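Local structure of Crov588 (Cafeteriavirus, 6NYR) at residues 241-253 against 266-278. The protein is of unknown function but folds into a ring-shaped solenoid of leucine-rich, FNIP-type repeats, a form consistent with a role in binding other molecules. Numbering follows the deposited sequence.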
loop_
_atom_site.group_PDB
_atom_site.type_symbol
_atom_site.label_atom_id
_atom_site.label_comp_id
_atom_site.label_asym_id
_atom_site.label_seq_id
_atom_site.Cartn_x
_atom_site.Cartn_y
_atom_site.Cartn_z
ATOM N N ASN A 241 19.042 0.683 26.055
ATOM C CA ASN A 241 18.347 0.956 27.305
ATOM C C ASN A 241 19.327 1.565 28.310
ATOM O O ASN A 241 19.595 1.021 29.381
ATOM C CB ASN A 241 17.709 -0.318 27.855
ATOM C CG ASN A 241 16.680 -0.038 28.938
ATOM O OD1 ASN A 241 16.172 1.082 29.049
ATOM N ND2 ASN A 241 16.372 -1.048 29.747
ATOM N N GLN A 242 19.890 2.719 27.967
ATOM C CA GLN A 242 20.793 3.441 28.850
ATOM C C GLN A 242 20.184 4.788 29.214
ATOM O O GLN A 242 19.415 5.366 28.441
ATOM C CB GLN A 242 22.165 3.671 28.201
ATOM C CG GLN A 242 22.913 2.398 27.894
ATOM C CD GLN A 242 23.279 1.636 29.147
ATOM O OE1 GLN A 242 23.754 2.218 30.126
ATOM N NE2 GLN A 242 23.039 0.330 29.135
ATOM N N GLN A 243 20.533 5.288 30.397
ATOM C CA GLN A 243 20.050 6.599 30.805
ATOM C C GLN A 243 20.650 7.710 29.955
ATOM O O GLN A 243 21.836 7.692 29.613
ATOM C CB GLN A 243 20.343 6.876 32.279
ATOM C CG GLN A 243 19.221 6.442 33.193
ATOM C CD GLN A 243 19.181 7.252 34.478
ATOM O OE1 GLN A 243 20.075 8.056 34.749
ATOM N NE2 GLN A 243 18.109 7.089 35.246
ATOM N N ILE A 244 19.811 8.689 29.635
ATOM C CA ILE A 244 20.199 9.876 28.887
ATOM C C ILE A 244 20.113 11.050 29.850
ATOM O O ILE A 244 19.020 11.442 30.276
ATOM C CB ILE A 244 19.304 10.097 27.662
ATOM C CG1 ILE A 244 19.345 8.855 26.777
ATOM C CG2 ILE A 244 19.764 11.325 26.893
ATOM C CD1 ILE A 244 18.460 8.939 25.556
ATOM N N THR A 245 21.269 11.610 30.191
ATOM C CA THR A 245 21.348 12.683 31.169
ATOM C C THR A 245 21.340 14.036 30.453
ATOM O O THR A 245 21.062 14.133 29.257
ATOM C CB THR A 245 22.588 12.498 32.036
ATOM O OG1 THR A 245 23.760 12.553 31.208
ATOM C CG2 THR A 245 22.541 11.152 32.751
ATOM N N GLU A 246 21.610 15.105 31.194
ATOM C CA GLU A 246 21.589 16.450 30.640
ATOM C C GLU A 246 22.695 16.637 29.611
ATOM O O GLU A 246 23.788 16.079 29.737
ATOM C CB GLU A 246 21.742 17.464 31.773
ATOM C CG GLU A 246 21.116 18.823 31.524
ATOM C CD GLU A 246 21.074 19.678 32.784
ATOM O OE1 GLU A 246 21.039 19.105 33.893
ATOM O OE2 GLU A 246 21.083 20.921 32.660
ATOM N N ASN A 247 22.390 17.416 28.573
ATOM C CA ASN A 247 23.385 17.927 27.636
ATOM C C ASN A 247 24.061 16.830 26.816
ATOM O O ASN A 247 25.211 16.986 26.399
ATOM C CB ASN A 247 24.460 18.752 28.362
ATOM C CG ASN A 247 23.952 20.107 28.822
ATOM O OD1 ASN A 247 23.652 20.307 30.001
ATOM N ND2 ASN A 247 23.857 21.049 27.891
ATOM N N VAL A 248 23.378 15.720 26.546
ATOM C CA VAL A 248 23.890 14.691 25.649
ATOM C C VAL A 248 23.137 14.699 24.317
ATOM O O VAL A 248 23.721 14.445 23.267
ATOM C CB VAL A 248 23.857 13.294 26.309
ATOM C CG1 VAL A 248 22.747 13.183 27.316
ATOM C CG2 VAL A 248 23.721 12.215 25.238
ATOM N N LEU A 249 21.836 14.970 24.344
ATOM C CA LEU A 249 21.103 15.127 23.085
ATOM C C LEU A 249 21.335 16.529 22.535
ATOM O O LEU A 249 21.151 17.509 23.265
ATOM C CB LEU A 249 19.611 14.889 23.290
ATOM C CG LEU A 249 19.201 13.508 23.801
ATOM C CD1 LEU A 249 17.701 13.441 24.047
ATOM C CD2 LEU A 249 19.631 12.431 22.817
ATOM N N PRO A 250 21.750 16.671 21.276
ATOM C CA PRO A 250 22.055 18.011 20.760
ATOM C C PRO A 250 20.800 18.855 20.604
ATOM O O PRO A 250 19.679 18.357 20.476
ATOM C CB PRO A 250 22.718 17.737 19.404
ATOM C CG PRO A 250 22.154 16.420 18.976
ATOM C CD PRO A 250 21.923 15.625 20.247
ATOM N N ASN A 251 21.016 20.167 20.612
ATOM C CA ASN A 251 19.961 21.171 20.568
ATOM C C ASN A 251 19.380 21.372 19.179
ATOM O O ASN A 251 18.584 22.297 18.985
ATOM C CB ASN A 251 20.524 22.482 21.112
ATOM C CG ASN A 251 20.667 22.472 22.626
ATOM O OD1 ASN A 251 19.812 21.945 23.341
ATOM N ND2 ASN A 251 21.773 23.022 23.119
ATOM N N SER A 252 19.754 20.527 18.224
ATOM C CA SER A 252 19.250 20.584 16.858
ATOM C C SER A 252 18.295 19.443 16.531
ATOM O O SER A 252 17.726 19.416 15.434
ATOM C CB SER A 252 20.428 20.568 15.881
ATOM O OG SER A 252 21.419 19.643 16.304
ATOM N N LEU A 253 18.103 18.503 17.455
ATOM C CA LEU A 253 17.347 17.287 17.174
ATOM C C LEU A 253 15.867 17.589 16.964
ATOM O O LEU A 253 15.242 18.287 17.768
ATOM C CB LEU A 253 17.529 16.302 18.327
ATOM C CG LEU A 253 17.331 14.811 18.068
ATOM C CD1 LEU A 253 18.295 14.273 17.045
ATOM C CD2 LEU A 253 17.475 14.061 19.403
ATOM N N ILE A 266 13.222 9.912 32.287
ATOM C CA ILE A 266 13.697 11.104 31.597
ATOM C C ILE A 266 13.384 12.301 32.484
ATOM O O ILE A 266 12.211 12.588 32.756
ATOM C CB ILE A 266 13.068 11.266 30.205
ATOM C CG1 ILE A 266 13.307 10.009 29.369
ATOM C CG2 ILE A 266 13.639 12.488 29.500
ATOM C CD1 ILE A 266 12.633 10.031 28.014
ATOM N N THR A 267 14.426 12.985 32.940
ATOM C CA THR A 267 14.276 14.145 33.801
ATOM C C THR A 267 14.282 15.414 32.945
ATOM O O THR A 267 14.176 15.361 31.717
ATOM C CB THR A 267 15.381 14.168 34.855
ATOM O OG1 THR A 267 16.634 14.472 34.233
ATOM C CG2 THR A 267 15.483 12.821 35.546
ATOM N N GLU A 268 14.403 16.571 33.592
ATOM C CA GLU A 268 14.337 17.851 32.908
ATOM C C GLU A 268 15.660 18.154 32.209
ATOM O O GLU A 268 16.721 17.654 32.587
ATOM C CB GLU A 268 14.013 18.969 33.900
ATOM C CG GLU A 268 12.876 18.648 34.853
ATOM C CD GLU A 268 12.691 19.715 35.916
ATOM O OE1 GLU A 268 13.130 20.865 35.695
ATOM O OE2 GLU A 268 12.110 19.401 36.976
ATOM N N ASN A 269 15.580 18.989 31.172
ATOM C CA ASN A 269 16.756 19.429 30.423
ATOM C C ASN A 269 17.469 18.266 29.740
ATOM O O ASN A 269 18.672 18.330 29.476
ATOM C CB ASN A 269 17.743 20.187 31.318
ATOM C CG ASN A 269 17.233 21.551 31.731
ATOM O OD1 ASN A 269 17.344 22.517 30.975
ATOM N ND2 ASN A 269 16.680 21.640 32.935
ATOM N N VAL A 270 16.739 17.198 29.441
ATOM C CA VAL A 270 17.279 16.074 28.681
ATOM C C VAL A 270 16.776 16.076 27.243
ATOM O O VAL A 270 17.551 15.892 26.306
ATOM C CB VAL A 270 16.940 14.742 29.389
ATOM C CG1 VAL A 270 17.419 13.559 28.562
ATOM C CG2 VAL A 270 17.545 14.706 30.782
ATOM N N LEU A 271 15.490 16.290 27.054
ATOM C CA LEU A 271 14.897 16.370 25.727
ATOM C C LEU A 271 15.053 17.784 25.185
ATOM O O LEU A 271 14.450 18.721 25.711
ATOM C CB LEU A 271 13.415 15.965 25.769
ATOM C CG LEU A 271 13.138 14.534 26.217
ATOM C CD1 LEU A 271 11.642 14.290 26.327
ATOM C CD2 LEU A 271 13.779 13.543 25.263
ATOM N N PRO A 272 15.851 17.984 24.137
ATOM C CA PRO A 272 16.051 19.352 23.633
ATOM C C PRO A 272 14.746 19.948 23.128
ATOM O O PRO A 272 13.913 19.252 22.549
ATOM C CB PRO A 272 17.065 19.180 22.496
ATOM C CG PRO A 272 16.895 17.762 22.047
ATOM C CD PRO A 272 16.520 16.976 23.286
ATOM N N ASN A 273 14.575 21.252 23.357
ATOM C CA ASN A 273 13.338 21.927 22.989
ATOM C C ASN A 273 13.086 21.936 21.488
ATOM O O ASN A 273 11.976 22.282 21.067
ATOM C CB ASN A 273 13.365 23.363 23.517
ATOM C CG ASN A 273 13.077 23.442 25.000
ATOM O OD1 ASN A 273 12.240 22.700 25.517
ATOM N ND2 ASN A 273 13.768 24.340 25.696
ATOM N N SER A 274 14.077 21.559 20.676
ATOM C CA SER A 274 13.902 21.533 19.230
ATOM C C SER A 274 13.076 20.346 18.747
ATOM O O SER A 274 12.587 20.372 17.611
ATOM C CB SER A 274 15.275 21.497 18.549
ATOM O OG SER A 274 16.126 20.551 19.185
ATOM N N LEU A 275 12.906 19.316 19.571
ATOM C CA LEU A 275 12.251 18.098 19.113
ATOM C C LEU A 275 10.799 18.362 18.729
ATOM O O LEU A 275 10.034 18.951 19.499
ATOM C CB LEU A 275 12.314 17.024 20.200
ATOM C CG LEU A 275 13.607 16.218 20.324
ATOM C CD1 LEU A 275 13.582 15.391 21.613
ATOM C CD2 LEU A 275 13.820 15.316 19.118
ATOM N N THR A 276 10.424 17.910 17.535
ATOM C CA THR A 276 9.039 17.949 17.085
ATOM C C THR A 276 8.363 16.586 17.120
ATOM O O THR A 276 7.151 16.515 17.355
ATOM C CB THR A 276 8.959 18.510 15.660
ATOM O OG1 THR A 276 9.867 17.797 14.809
ATOM C CG2 THR A 276 9.305 19.994 15.650
ATOM N N HIS A 277 9.112 15.509 16.892
ATOM C CA HIS A 277 8.565 14.159 16.857
ATOM C C HIS A 277 9.274 13.272 17.870
ATOM O O HIS A 277 10.505 13.158 17.850
ATOM C CB HIS A 277 8.698 13.542 15.461
ATOM C CG HIS A 277 7.885 14.227 14.409
ATOM N ND1 HIS A 277 8.069 15.550 14.065
ATOM C CD2 HIS A 277 6.876 13.773 13.629
ATOM C CE1 HIS A 277 7.212 15.880 13.117
ATOM N NE2 HIS A 277 6.477 14.821 12.834
ATOM N N ILE A 278 8.497 12.644 18.750
ATOM C CA ILE A 278 9.006 11.651 19.689
ATOM C C ILE A 278 8.191 10.375 19.539
ATOM O O ILE A 278 6.958 10.409 19.590
ATOM C CB ILE A 278 8.949 12.148 21.147
ATOM C CG1 ILE A 278 9.932 13.304 21.345
ATOM C CG2 ILE A 278 9.250 11.014 22.120
ATOM C CD1 ILE A 278 9.847 13.966 22.698
#
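Val270 and Pro272 are the two bumps that 266-278 pushes into 241-253, and each fills a notch made partly of backbone. Val270 packs against the bend that leads into the type II turn Thr245-Val248: its CG1 lies 3.6 Å from Ile244 CG2, and both its methyls come up against Ile244 O. CG1 reaches that spot because it stands anti to the backbone N (chi1 176°). Pro272 seats one side of its ring in the hollow lined by Leu249, Pro250 O and Leu253. Pro272 CD meets Leu249 CB at 3.7 Å, with the Leu249 side chain crossing the ring at roughly a right angle. Pro272 CG abuts Pro250 O, and Pro272 CG also lies 4.0 Å from Leu253 CB. Leu249 also reaches back, its CD1 3.3 Å from Val270 O.

The two segments lie in consecutive FNIP repeats of the LRR clan, and equivalent residues such as Val248 and Val270, or Leu253 and Leu275, recur every 22 positions, so this is one coil of a solenoid stacking on the next. Leu253 and Leu275 run alongside each other and point the same way, Leu253 CG to Leu275 CD2 3.7 Å apart; both continue inward, Leu253 onto Leu234 and Leu275 onto Leu256 of the strands behind.

A single hydrogen bond crosses here, Ser274 OG to Leu253 O at 2.8 Å. With OG between the backbone N and the carbonyl carbon, the hydroxyl meets that oxygen at a C=O angle of 129°, tilted 28° from the carbonyl plane. Ser252 OG likewise bonds to Leu231 O one coil earlier, and to Asn229 O as well. At the exposed outer margin the extended Glu246 chain lies beside Asn269, Glu246 CG 3.6 Å from Asn269 CB, with carboxylate and amide planes modestly turned from each other.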